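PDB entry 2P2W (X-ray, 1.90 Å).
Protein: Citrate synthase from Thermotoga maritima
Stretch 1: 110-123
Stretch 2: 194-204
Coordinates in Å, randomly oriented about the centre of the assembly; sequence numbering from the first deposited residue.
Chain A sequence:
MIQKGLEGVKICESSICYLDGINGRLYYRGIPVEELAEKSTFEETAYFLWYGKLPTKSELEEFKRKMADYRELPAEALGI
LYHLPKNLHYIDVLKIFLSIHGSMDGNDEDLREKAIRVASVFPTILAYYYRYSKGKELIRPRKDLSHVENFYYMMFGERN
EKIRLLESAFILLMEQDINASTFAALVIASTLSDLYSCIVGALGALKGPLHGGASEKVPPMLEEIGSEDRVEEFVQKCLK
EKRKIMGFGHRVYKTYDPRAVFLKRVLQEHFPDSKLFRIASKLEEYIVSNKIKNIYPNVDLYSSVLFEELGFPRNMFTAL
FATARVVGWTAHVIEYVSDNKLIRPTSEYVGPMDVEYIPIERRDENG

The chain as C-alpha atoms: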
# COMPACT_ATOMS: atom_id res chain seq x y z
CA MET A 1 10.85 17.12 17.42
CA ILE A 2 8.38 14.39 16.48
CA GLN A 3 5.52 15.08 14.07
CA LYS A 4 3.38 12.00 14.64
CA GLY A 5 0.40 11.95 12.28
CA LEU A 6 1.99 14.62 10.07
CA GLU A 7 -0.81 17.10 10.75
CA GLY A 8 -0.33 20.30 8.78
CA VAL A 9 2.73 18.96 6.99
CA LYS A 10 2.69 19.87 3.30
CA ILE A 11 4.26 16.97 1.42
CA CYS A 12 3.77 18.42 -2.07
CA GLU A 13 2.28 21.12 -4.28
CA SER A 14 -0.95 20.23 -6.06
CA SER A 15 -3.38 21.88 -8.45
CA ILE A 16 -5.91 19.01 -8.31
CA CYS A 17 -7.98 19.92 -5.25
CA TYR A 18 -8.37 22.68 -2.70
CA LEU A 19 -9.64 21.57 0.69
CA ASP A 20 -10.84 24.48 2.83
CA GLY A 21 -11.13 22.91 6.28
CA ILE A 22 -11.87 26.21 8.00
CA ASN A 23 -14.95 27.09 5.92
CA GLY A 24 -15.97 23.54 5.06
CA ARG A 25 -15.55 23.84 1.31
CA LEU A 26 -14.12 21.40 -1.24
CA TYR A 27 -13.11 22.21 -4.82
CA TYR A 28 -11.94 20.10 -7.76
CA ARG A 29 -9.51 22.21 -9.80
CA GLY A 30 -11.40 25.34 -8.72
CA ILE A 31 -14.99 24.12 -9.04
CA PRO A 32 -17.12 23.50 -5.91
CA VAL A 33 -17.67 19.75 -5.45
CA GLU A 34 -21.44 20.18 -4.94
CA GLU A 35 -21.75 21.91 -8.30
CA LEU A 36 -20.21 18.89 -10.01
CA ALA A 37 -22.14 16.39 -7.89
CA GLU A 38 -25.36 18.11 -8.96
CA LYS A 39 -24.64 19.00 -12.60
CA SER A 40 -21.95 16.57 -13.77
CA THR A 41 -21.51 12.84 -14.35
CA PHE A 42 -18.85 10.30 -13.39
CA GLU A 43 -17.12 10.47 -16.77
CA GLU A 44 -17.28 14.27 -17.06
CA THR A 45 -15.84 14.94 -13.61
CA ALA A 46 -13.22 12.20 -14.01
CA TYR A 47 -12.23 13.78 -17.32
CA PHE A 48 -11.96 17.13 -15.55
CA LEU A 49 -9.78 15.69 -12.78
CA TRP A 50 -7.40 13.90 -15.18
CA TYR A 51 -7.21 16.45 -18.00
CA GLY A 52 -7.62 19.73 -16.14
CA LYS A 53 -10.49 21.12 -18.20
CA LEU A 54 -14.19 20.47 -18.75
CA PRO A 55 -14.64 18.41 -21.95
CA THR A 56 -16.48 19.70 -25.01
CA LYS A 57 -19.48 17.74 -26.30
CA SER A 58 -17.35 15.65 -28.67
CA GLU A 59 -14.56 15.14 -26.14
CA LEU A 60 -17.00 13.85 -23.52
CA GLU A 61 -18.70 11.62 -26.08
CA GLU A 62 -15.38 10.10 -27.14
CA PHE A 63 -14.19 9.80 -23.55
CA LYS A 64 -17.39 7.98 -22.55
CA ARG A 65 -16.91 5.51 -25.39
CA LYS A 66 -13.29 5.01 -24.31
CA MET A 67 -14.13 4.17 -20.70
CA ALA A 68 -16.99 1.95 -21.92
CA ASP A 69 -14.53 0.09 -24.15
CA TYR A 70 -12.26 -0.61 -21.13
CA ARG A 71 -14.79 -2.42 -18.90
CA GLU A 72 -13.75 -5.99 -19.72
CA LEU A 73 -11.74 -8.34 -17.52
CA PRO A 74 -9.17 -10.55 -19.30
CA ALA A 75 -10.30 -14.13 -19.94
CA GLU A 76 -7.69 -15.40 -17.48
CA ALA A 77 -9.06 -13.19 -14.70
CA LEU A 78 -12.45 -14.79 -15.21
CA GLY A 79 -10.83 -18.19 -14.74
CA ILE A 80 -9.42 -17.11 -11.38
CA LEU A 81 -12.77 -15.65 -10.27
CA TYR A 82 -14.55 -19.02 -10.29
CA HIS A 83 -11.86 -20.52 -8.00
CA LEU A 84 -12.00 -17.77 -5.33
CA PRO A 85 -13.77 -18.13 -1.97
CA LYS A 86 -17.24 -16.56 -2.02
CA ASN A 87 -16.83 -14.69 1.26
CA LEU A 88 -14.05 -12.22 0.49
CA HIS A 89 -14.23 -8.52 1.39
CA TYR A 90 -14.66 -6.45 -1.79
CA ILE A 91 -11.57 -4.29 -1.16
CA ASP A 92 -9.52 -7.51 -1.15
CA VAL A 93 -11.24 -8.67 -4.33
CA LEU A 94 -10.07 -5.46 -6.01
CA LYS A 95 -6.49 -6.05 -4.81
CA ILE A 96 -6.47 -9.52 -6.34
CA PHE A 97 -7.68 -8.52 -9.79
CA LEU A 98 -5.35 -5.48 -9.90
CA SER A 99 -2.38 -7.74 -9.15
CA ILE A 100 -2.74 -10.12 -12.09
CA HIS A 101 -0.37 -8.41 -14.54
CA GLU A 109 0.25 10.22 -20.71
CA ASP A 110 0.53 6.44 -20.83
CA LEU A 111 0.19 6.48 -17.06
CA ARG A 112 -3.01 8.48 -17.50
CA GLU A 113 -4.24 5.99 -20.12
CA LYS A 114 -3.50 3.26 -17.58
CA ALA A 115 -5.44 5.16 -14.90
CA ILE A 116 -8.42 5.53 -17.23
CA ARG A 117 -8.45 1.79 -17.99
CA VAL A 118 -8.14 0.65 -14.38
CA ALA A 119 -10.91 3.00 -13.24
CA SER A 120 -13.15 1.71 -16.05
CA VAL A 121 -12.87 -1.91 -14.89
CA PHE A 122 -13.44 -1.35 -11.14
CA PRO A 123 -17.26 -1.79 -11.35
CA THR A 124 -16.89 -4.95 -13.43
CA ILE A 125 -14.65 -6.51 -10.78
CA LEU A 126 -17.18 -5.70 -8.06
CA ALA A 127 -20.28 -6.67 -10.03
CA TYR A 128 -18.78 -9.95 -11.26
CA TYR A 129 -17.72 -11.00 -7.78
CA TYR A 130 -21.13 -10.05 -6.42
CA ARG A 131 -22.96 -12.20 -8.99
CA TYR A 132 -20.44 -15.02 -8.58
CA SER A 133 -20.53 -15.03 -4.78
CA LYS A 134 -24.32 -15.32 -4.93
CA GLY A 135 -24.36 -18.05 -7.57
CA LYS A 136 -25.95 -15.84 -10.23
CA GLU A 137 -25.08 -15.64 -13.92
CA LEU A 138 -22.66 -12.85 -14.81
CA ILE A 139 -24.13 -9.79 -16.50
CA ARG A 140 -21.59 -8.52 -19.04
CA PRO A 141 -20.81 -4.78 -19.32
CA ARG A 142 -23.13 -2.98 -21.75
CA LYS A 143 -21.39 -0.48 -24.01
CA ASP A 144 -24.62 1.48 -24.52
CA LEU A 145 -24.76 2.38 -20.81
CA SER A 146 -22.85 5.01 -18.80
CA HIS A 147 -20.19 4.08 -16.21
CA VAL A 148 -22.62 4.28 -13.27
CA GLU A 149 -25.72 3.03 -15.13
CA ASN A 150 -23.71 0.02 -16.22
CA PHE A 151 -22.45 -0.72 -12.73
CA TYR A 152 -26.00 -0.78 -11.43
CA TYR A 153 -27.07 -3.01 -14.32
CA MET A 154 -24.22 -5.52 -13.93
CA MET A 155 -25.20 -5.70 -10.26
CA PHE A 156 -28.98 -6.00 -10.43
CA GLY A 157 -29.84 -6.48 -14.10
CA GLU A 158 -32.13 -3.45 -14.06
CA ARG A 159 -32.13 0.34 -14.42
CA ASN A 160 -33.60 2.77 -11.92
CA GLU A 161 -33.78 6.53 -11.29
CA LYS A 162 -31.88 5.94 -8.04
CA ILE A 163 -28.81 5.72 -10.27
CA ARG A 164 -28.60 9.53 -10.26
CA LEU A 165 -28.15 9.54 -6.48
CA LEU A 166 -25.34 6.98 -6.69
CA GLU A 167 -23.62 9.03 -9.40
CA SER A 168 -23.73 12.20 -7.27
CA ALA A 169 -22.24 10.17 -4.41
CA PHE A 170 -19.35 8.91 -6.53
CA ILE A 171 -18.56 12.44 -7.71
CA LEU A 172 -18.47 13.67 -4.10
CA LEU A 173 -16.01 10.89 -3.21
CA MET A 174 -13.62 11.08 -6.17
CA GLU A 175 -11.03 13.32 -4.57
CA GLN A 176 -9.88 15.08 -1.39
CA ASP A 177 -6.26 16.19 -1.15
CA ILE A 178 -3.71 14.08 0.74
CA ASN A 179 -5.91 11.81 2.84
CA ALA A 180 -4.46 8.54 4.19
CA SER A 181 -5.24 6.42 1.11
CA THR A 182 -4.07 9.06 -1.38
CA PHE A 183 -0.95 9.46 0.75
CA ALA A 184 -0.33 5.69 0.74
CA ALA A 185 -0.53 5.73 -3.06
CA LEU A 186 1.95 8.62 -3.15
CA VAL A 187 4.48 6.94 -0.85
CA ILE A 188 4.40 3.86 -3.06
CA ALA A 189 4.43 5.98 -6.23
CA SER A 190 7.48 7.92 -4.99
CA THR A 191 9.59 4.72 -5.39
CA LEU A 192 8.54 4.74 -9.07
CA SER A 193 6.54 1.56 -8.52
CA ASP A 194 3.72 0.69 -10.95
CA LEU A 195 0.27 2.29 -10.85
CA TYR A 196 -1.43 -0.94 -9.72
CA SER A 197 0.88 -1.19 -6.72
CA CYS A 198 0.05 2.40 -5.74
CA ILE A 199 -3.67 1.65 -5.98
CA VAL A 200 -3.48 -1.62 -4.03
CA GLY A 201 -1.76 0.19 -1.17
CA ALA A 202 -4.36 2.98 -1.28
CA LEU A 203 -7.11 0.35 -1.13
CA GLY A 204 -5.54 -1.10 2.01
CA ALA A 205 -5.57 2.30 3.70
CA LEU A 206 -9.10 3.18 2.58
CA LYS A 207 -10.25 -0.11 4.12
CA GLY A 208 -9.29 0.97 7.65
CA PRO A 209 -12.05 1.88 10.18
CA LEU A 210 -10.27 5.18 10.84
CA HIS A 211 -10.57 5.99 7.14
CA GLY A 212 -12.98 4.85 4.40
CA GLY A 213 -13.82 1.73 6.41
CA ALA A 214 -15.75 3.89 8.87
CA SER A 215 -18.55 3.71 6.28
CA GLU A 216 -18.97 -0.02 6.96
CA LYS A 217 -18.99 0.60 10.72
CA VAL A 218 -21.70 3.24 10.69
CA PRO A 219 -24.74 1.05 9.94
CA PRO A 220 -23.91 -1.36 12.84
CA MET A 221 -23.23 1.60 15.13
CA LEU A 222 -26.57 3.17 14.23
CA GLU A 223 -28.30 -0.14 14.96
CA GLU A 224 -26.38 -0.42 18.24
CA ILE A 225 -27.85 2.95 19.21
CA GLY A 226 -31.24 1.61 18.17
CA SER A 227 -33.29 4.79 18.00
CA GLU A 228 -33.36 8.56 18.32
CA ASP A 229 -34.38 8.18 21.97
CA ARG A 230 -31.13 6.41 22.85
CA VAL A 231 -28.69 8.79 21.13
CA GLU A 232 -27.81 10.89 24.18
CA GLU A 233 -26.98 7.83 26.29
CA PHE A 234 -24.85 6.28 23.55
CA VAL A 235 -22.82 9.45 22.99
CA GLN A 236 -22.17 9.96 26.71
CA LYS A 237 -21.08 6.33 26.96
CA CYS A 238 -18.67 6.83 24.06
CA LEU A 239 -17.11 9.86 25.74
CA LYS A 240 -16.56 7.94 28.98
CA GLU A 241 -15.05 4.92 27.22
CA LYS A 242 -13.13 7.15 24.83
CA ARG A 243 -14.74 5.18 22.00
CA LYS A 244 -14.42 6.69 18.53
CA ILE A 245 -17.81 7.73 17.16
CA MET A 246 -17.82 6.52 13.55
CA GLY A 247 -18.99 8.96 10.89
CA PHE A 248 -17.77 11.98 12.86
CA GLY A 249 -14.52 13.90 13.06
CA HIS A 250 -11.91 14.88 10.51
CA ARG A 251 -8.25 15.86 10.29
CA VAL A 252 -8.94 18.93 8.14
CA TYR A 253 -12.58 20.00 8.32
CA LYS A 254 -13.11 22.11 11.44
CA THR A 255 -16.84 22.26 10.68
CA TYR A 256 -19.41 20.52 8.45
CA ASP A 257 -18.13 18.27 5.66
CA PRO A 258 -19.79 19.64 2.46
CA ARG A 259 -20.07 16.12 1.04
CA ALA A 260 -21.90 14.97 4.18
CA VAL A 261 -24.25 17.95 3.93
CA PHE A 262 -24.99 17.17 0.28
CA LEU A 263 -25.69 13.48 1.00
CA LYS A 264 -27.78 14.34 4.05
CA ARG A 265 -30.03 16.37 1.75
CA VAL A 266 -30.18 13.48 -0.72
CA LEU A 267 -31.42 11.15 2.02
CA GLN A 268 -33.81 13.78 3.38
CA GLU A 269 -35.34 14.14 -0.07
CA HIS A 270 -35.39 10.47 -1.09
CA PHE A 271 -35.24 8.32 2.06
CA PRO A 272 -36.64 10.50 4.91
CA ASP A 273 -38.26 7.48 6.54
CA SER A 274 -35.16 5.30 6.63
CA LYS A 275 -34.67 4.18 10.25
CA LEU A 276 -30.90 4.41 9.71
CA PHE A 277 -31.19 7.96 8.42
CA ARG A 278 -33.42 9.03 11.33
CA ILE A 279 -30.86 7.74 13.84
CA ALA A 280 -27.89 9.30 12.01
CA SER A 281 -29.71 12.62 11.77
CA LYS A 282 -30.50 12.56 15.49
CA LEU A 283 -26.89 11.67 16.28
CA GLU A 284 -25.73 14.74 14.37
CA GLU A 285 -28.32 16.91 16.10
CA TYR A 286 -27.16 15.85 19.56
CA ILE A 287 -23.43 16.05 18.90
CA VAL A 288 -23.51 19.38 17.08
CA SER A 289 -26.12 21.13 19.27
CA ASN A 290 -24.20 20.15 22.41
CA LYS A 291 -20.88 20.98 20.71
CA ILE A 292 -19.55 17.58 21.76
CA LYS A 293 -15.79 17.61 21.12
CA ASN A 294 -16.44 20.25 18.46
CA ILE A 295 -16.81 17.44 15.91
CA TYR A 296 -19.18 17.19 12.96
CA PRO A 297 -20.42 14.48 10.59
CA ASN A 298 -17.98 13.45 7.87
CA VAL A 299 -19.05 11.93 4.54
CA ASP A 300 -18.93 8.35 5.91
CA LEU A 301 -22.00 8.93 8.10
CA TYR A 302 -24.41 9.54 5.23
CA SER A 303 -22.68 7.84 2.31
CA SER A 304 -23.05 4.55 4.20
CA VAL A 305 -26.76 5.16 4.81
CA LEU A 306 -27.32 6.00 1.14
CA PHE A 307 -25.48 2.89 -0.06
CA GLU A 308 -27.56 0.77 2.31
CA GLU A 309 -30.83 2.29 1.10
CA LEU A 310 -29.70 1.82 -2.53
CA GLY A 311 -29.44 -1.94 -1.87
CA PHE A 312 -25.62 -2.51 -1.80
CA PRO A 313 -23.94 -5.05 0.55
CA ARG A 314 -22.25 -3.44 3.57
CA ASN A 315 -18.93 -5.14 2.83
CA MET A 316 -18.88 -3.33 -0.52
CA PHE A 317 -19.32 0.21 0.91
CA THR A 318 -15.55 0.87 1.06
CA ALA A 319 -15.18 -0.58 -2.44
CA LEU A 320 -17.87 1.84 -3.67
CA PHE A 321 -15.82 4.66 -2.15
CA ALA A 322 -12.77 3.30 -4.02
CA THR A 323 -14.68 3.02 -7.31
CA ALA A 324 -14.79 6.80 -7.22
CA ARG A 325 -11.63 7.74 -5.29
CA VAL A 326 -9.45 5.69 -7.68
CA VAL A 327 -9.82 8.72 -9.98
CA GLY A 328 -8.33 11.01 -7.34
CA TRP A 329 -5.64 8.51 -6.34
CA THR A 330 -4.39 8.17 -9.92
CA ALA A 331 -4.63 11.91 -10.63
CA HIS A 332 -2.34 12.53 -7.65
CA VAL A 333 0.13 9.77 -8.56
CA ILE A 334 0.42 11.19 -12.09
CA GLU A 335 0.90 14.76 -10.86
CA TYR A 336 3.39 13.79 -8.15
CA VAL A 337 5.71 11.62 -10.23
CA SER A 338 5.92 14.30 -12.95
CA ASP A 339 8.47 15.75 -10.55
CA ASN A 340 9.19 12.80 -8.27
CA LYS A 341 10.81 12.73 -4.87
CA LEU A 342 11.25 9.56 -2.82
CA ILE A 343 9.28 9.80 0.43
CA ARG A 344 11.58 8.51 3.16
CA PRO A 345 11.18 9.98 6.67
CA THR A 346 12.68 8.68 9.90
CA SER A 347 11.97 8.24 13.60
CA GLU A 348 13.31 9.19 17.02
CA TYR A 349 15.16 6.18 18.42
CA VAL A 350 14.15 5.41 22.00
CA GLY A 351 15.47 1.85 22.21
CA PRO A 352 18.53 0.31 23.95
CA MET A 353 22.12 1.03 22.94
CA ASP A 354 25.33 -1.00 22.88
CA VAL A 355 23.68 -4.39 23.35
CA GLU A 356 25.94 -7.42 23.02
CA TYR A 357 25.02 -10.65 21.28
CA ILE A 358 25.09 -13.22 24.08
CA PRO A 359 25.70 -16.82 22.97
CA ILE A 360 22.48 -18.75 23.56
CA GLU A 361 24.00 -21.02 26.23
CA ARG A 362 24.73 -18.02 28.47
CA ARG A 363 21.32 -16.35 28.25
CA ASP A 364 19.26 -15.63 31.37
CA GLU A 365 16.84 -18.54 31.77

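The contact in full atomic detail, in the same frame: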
# COMPACT_ATOMS: atom_id res chain seq x y z
N ASP A 110 0.84 7.86 -20.85
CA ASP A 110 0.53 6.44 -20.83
C ASP A 110 0.04 6.03 -19.44
O ASP A 110 -0.80 5.15 -19.26
CB ASP A 110 1.80 5.66 -21.18
CG ASP A 110 1.50 4.17 -21.22
OD1 ASP A 110 0.69 3.78 -22.07
OD2 ASP A 110 2.10 3.42 -20.46
N LEU A 111 0.64 6.68 -18.43
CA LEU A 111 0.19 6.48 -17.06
C LEU A 111 -1.27 6.91 -16.89
O LEU A 111 -2.06 6.28 -16.19
CB LEU A 111 1.10 7.33 -16.16
CG LEU A 111 1.08 6.91 -14.69
CD1 LEU A 111 1.38 5.42 -14.50
CD2 LEU A 111 2.12 7.66 -13.85
N ARG A 112 -1.64 7.99 -17.56
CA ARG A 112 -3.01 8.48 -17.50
C ARG A 112 -3.93 7.50 -18.24
O ARG A 112 -5.05 7.24 -17.81
CB ARG A 112 -3.11 9.87 -18.12
CG ARG A 112 -4.53 10.45 -18.13
CD ARG A 112 -4.52 11.96 -18.30
NE ARG A 112 -3.78 12.38 -19.49
CZ ARG A 112 -3.53 13.65 -19.81
NH1 ARG A 112 -3.96 14.63 -19.02
NH2 ARG A 112 -2.85 13.94 -20.91
N GLU A 113 -3.45 6.95 -19.35
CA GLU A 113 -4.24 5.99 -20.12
C GLU A 113 -4.46 4.76 -19.23
O GLU A 113 -5.55 4.17 -19.22
CB GLU A 113 -3.49 5.59 -21.39
CG GLU A 113 -4.34 4.87 -22.42
CD GLU A 113 -5.48 5.74 -22.94
OE1 GLU A 113 -5.27 6.97 -23.06
OE2 GLU A 113 -6.56 5.20 -23.23
N LYS A 114 -3.43 4.40 -18.49
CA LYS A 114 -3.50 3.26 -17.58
C LYS A 114 -4.52 3.53 -16.48
O LYS A 114 -5.30 2.65 -16.10
CB LYS A 114 -2.13 2.99 -16.97
CG LYS A 114 -2.00 1.66 -16.26
CD LYS A 114 -0.54 1.26 -16.08
CE LYS A 114 0.25 1.44 -17.38
NZ LYS A 114 0.31 0.18 -18.17
N ALA A 115 -4.52 4.76 -15.96
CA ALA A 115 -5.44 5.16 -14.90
C ALA A 115 -6.87 5.07 -15.41
O ALA A 115 -7.75 4.57 -14.71
CB ALA A 115 -5.14 6.59 -14.45
N ILE A 116 -7.10 5.56 -16.62
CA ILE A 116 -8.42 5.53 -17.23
C ILE A 116 -8.94 4.09 -17.36
O ILE A 116 -10.10 3.81 -17.05
CB ILE A 116 -8.39 6.19 -18.64
CG1 ILE A 116 -8.07 7.68 -18.49
CG2 ILE A 116 -9.72 5.97 -19.36
CD1 ILE A 116 -7.87 8.41 -19.82
N ARG A 117 -8.07 3.19 -17.82
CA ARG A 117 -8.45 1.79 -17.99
C ARG A 117 -8.76 1.09 -16.67
O ARG A 117 -9.76 0.37 -16.56
CB ARG A 117 -7.35 1.03 -18.74
CG ARG A 117 -7.65 -0.45 -18.95
CD ARG A 117 -6.89 -1.00 -20.15
NE ARG A 117 -5.45 -0.77 -20.04
CZ ARG A 117 -4.66 -1.38 -19.16
NH1 ARG A 117 -5.16 -2.26 -18.30
NH2 ARG A 117 -3.36 -1.12 -19.14
N VAL A 118 -7.92 1.29 -15.67
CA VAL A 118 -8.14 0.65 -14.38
C VAL A 118 -9.44 1.14 -13.74
O VAL A 118 -10.21 0.36 -13.20
CB VAL A 118 -6.93 0.88 -13.41
CG1 VAL A 118 -6.88 2.33 -12.97
CG2 VAL A 118 -7.04 -0.05 -12.21
N ALA A 119 -9.69 2.45 -13.81
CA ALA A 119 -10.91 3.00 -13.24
C ALA A 119 -12.14 2.42 -13.95
O ALA A 119 -13.16 2.15 -13.32
CB ALA A 119 -10.90 4.51 -13.36
N SER A 120 -12.04 2.24 -15.26
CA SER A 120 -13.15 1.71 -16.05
C SER A 120 -13.54 0.29 -15.68
O SER A 120 -14.71 -0.08 -15.80
CB SER A 120 -12.82 1.77 -17.54
OG SER A 120 -12.56 3.10 -17.96
N VAL A 121 -12.58 -0.52 -15.23
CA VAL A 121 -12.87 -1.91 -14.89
C VAL A 121 -13.27 -2.17 -13.43
O VAL A 121 -13.77 -3.26 -13.11
CB VAL A 121 -11.68 -2.82 -15.29
CG1 VAL A 121 -10.53 -2.66 -14.31
CG2 VAL A 121 -12.14 -4.28 -15.38
N PHE A 122 -13.08 -1.19 -12.56
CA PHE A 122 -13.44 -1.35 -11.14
C PHE A 122 -14.86 -1.91 -10.92
O PHE A 122 -15.03 -2.89 -10.19
CB PHE A 122 -13.31 -0.01 -10.40
CG PHE A 122 -12.08 0.10 -9.52
CD1 PHE A 122 -10.80 0.01 -10.07
CD2 PHE A 122 -12.21 0.34 -8.16
CE1 PHE A 122 -9.67 0.16 -9.26
CE2 PHE A 122 -11.08 0.49 -7.34
CZ PHE A 122 -9.81 0.40 -7.90
N PRO A 123 -15.88 -1.30 -11.53
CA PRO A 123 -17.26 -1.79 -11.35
C PRO A 123 -17.49 -3.22 -11.84
O PRO A 123 -18.32 -3.94 -11.30
CB PRO A 123 -18.09 -0.77 -12.15
CG PRO A 123 -17.27 0.48 -12.07
CD PRO A 123 -15.87 -0.05 -12.32
N ASP A 194 4.81 0.63 -9.97
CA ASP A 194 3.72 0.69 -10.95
C ASP A 194 2.42 1.24 -10.37
O ASP A 194 2.20 1.22 -9.16
CB ASP A 194 3.46 -0.69 -11.53
CG ASP A 194 2.99 -1.67 -10.48
OD1 ASP A 194 3.85 -2.25 -9.79
OD2 ASP A 194 1.76 -1.83 -10.33
N LEU A 195 1.55 1.71 -11.26
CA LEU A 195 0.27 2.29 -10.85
C LEU A 195 -0.62 1.32 -10.06
O LEU A 195 -1.31 1.72 -9.13
CB LEU A 195 -0.49 2.82 -12.07
CG LEU A 195 -1.76 3.64 -11.79
CD1 LEU A 195 -1.40 4.88 -10.99
CD2 LEU A 195 -2.40 4.04 -13.10
N TYR A 196 -0.60 0.04 -10.43
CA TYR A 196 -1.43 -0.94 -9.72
C TYR A 196 -0.98 -1.07 -8.27
O TYR A 196 -1.81 -1.14 -7.36
CB TYR A 196 -1.36 -2.30 -10.43
CG TYR A 196 -1.67 -2.19 -11.90
CD1 TYR A 196 -2.91 -1.72 -12.34
CD2 TYR A 196 -0.70 -2.50 -12.86
CE1 TYR A 196 -3.18 -1.56 -13.70
CE2 TYR A 196 -0.96 -2.35 -14.22
CZ TYR A 196 -2.20 -1.87 -14.63
OH TYR A 196 -2.45 -1.71 -15.97
N SER A 197 0.34 -1.09 -8.06
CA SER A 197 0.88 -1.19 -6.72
C SER A 197 0.44 0.01 -5.87
O SER A 197 0.08 -0.15 -4.70
CB SER A 197 2.41 -1.26 -6.76
OG SER A 197 2.85 -2.49 -7.30
N CYS A 198 0.47 1.20 -6.46
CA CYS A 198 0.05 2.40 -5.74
C CYS A 198 -1.41 2.25 -5.32
O CYS A 198 -1.76 2.52 -4.17
CB CYS A 198 0.20 3.64 -6.63
SG CYS A 198 1.87 3.95 -7.24
N ILE A 199 -2.25 1.82 -6.25
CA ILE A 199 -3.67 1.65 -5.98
C ILE A 199 -3.96 0.59 -4.92
O ILE A 199 -4.79 0.80 -4.03
CB ILE A 199 -4.43 1.30 -7.29
CG1 ILE A 199 -4.27 2.47 -8.28
CG2 ILE A 199 -5.91 1.04 -7.00
CD1 ILE A 199 -4.82 2.19 -9.68
N VAL A 200 -3.28 -0.55 -5.00
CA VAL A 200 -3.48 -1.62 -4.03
C VAL A 200 -3.13 -1.17 -2.61
O VAL A 200 -3.76 -1.60 -1.64
CB VAL A 200 -2.67 -2.87 -4.42
CG1 VAL A 200 -2.68 -3.90 -3.30
CG2 VAL A 200 -3.28 -3.47 -5.68
N GLY A 201 -2.12 -0.31 -2.48
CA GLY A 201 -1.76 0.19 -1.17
C GLY A 201 -2.84 1.16 -0.69
O GLY A 201 -3.24 1.15 0.48
N ALA A 202 -3.31 2.01 -1.60
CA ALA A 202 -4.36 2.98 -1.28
C ALA A 202 -5.62 2.24 -0.81
O ALA A 202 -6.28 2.66 0.15
CB ALA A 202 -4.67 3.84 -2.50
N LEU A 203 -5.94 1.15 -1.49
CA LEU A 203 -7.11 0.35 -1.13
C LEU A 203 -6.97 -0.14 0.31
O LEU A 203 -7.93 -0.10 1.08
CB LEU A 203 -7.23 -0.85 -2.08
CG LEU A 203 -7.68 -0.52 -3.51
CD1 LEU A 203 -7.48 -1.74 -4.41
CD2 LEU A 203 -9.14 -0.09 -3.49
N GLY A 204 -5.78 -0.61 0.66
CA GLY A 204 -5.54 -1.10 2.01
C GLY A 204 -5.80 -0.04 3.06
O GLY A 204 -6.36 -0.32 4.12

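Asp194 never touches the other helix, but it caps the start of this one: its OD2 accepts from Ser197 N at 2.8 Å, a capping bond, and Ser197 OG donates to its OD1 at 2.7 Å. The first turn carries the two residues that bury most in the contact.

Leu195 points toward helix 110-123 and, with chi1 t and chi2 p, lays CD2 against its backbone, 3.6 Å from Ala115 N and 3.8 Å from Leu111 O. The small side chain of Ala115 packs at the same methyl, CB to CD2 4.0 Å, while Leu111 CD1 reaches Leu195 CB, also at 4.0 Å.

Tyr196 leaves its backbone sideways, yet its ring extends to the partner. Its OH lies 3.4 Å from Lys114 CG, a van der Waals contact between the hydroxyl oxygen and the aliphatic part of the lysine, and accepts a weak hydrogen bond from Arg117 NH2, also 3.4 Å long. Val118 CG2 meets the ring edge, 4.4 Å from Tyr196 CE1.

One turn on, Ile199 divides its branches: CD1 sits 3.9 Å from Val118 CG1, and CG2 lies 4.1 Å from Phe122 CZ, at the ring edge. Leu203 continues the stripe of Leu195 and Ile199, its CD2 4.3 Å from Phe122 CE2. With the axes inclined at 47° and no closer than 11.3 Å, side chains span the gap.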